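PDB 3FYF: protein bvu-3222 from Bacteroides vulgatus ATCC 8482, which is of unknown function but is probably a periplasmic protein, carrying a DUF4251 domain built around an antiparallel beta sheet. Local coordinates for residues I149-N152 against F153-N156. Residues are numbered along the deposited sequence; the frame is centred on the assembly and turned at random.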
loop_
_atom_site.group_PDB
_atom_site.type_symbol
_atom_site.label_atom_id
_atom_site.label_comp_id
_atom_site.label_asym_id
_atom_site.label_seq_id
_atom_site.Cartn_x
_atom_site.Cartn_y
_atom_site.Cartn_z
ATOM N N ILE B 149 -8.247 5.052 10.603
ATOM C CA ILE B 149 -9.194 6.010 11.164
ATOM C C ILE B 149 -10.554 5.358 11.471
ATOM O O ILE B 149 -11.159 4.715 10.615
ATOM C CB ILE B 149 -9.364 7.228 10.214
ATOM C CG1 ILE B 149 -8.017 7.937 10.021
ATOM C CG2 ILE B 149 -10.405 8.211 10.753
ATOM C CD1 ILE B 149 -7.794 8.456 8.612
ATOM N N ASN B 150 -11.010 5.537 12.706
ATOM C CA ASN B 150 -12.313 5.062 13.171
ATOM C C ASN B 150 -13.235 6.252 13.545
ATOM O O ASN B 150 -13.122 6.796 14.638
ATOM C CB ASN B 150 -12.087 4.125 14.369
ATOM C CG ASN B 150 -13.380 3.557 14.954
ATOM O OD1 ASN B 150 -14.488 3.982 14.621
ATOM N ND2 ASN B 150 -13.230 2.581 15.838
ATOM N N PRO B 151 -14.149 6.651 12.641
ATOM C CA PRO B 151 -15.034 7.786 12.922
ATOM C C PRO B 151 -16.296 7.439 13.730
ATOM O O PRO B 151 -16.966 6.450 13.449
ATOM C CB PRO B 151 -15.408 8.284 11.526
ATOM C CG PRO B 151 -15.367 7.073 10.672
ATOM C CD PRO B 151 -14.382 6.103 11.292
ATOM N N ASN B 152 -16.592 8.263 14.734
ATOM C CA ASN B 152 -17.811 8.147 15.554
ATOM C C ASN B 152 -18.080 6.745 16.094
ATOM O O ASN B 152 -19.213 6.268 16.043
ATOM C CB ASN B 152 -19.028 8.654 14.776
ATOM C CG ASN B 152 -18.775 9.989 14.107
ATOM O OD1 ASN B 152 -18.460 10.985 14.765
ATOM N ND2 ASN B 152 -18.907 10.013 12.790
ATOM N N PHE B 153 -17.014 6.081 16.556
ATOM C CA PHE B 153 -17.068 4.733 17.156
ATOM C C PHE B 153 -17.703 3.650 16.270
ATOM O O PHE B 153 -18.057 2.581 16.765
ATOM C CB PHE B 153 -17.783 4.764 18.525
ATOM C CG PHE B 153 -17.251 5.801 19.478
ATOM C CD1 PHE B 153 -16.150 5.525 20.281
ATOM C CD2 PHE B 153 -17.869 7.048 19.592
ATOM C CE1 PHE B 153 -15.661 6.472 21.175
ATOM C CE2 PHE B 153 -17.389 8.005 20.478
ATOM C CZ PHE B 153 -16.283 7.717 21.276
ATOM N N SER B 154 -17.844 3.923 14.971
ATOM C CA SER B 154 -18.588 3.039 14.067
ATOM C C SER B 154 -17.805 1.792 13.667
ATOM O O SER B 154 -18.399 0.785 13.269
ATOM C CB SER B 154 -19.043 3.802 12.815
ATOM O OG SER B 154 -17.943 4.352 12.110
ATOM N N GLY B 155 -16.480 1.865 13.802
ATOM C CA GLY B 155 -15.570 0.812 13.366
ATOM C C GLY B 155 -14.453 1.403 12.516
ATOM O O GLY B 155 -14.573 2.535 12.026
ATOM N N ASN B 156 -13.359 0.655 12.359
ATOM C CA ASN B 156 -12.305 1.015 11.411
ATOM C C ASN B 156 -12.861 1.042 9.996
ATOM O O ASN B 156 -13.435 0.059 9.518
ATOM C CB ASN B 156 -11.136 0.041 11.496
ATOM C CG ASN B 156 -10.253 0.293 12.703
ATOM O OD1 ASN B 156 -10.201 1.408 13.236
ATOM N ND2 ASN B 156 -9.527 -0.736 13.126
HETATM O O HOH W 1 -14.241 6.599 17.191
HETATM O O HOH W 2 -15.649 1.258 17.363
#
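Two donors of S154 converge on the carbonyl oxygen of P151. The S154 amide N reaches P151 O at 3.1 Å on a nearly straight bond, from above the carbonyl plane, while S154 OG sits 2.7 Å from P151 O and almost in line with its C=O. OG gets there because chi1 of 59° tucks it between the backbone N and the carbonyl carbon. N150 makes the next bond: with CG anti to the backbone N (chi1 180°), its amide swings across the loop, and OD1 takes the G155 N-H at 3.0 Å, from above the carbonyl plane. P151 to S154 form a type I' beta turn, with N152 and F153 at its corners in left-handed backbone conformations; it starts on the last residue of strand 144-151 and begins the connection to its antiparallel neighbour 158-166. Two waters add bridges: one joins N150 O to F153 N, a second links N150 ND2 to F153 O, the latter bond weak. Replacing N150 by an alanine would probably leave the G155 N-H without its acceptor and the second water without its link to the strand. By van der Waals contact, N156 OD1 lies 3.5 Å from N150 CB.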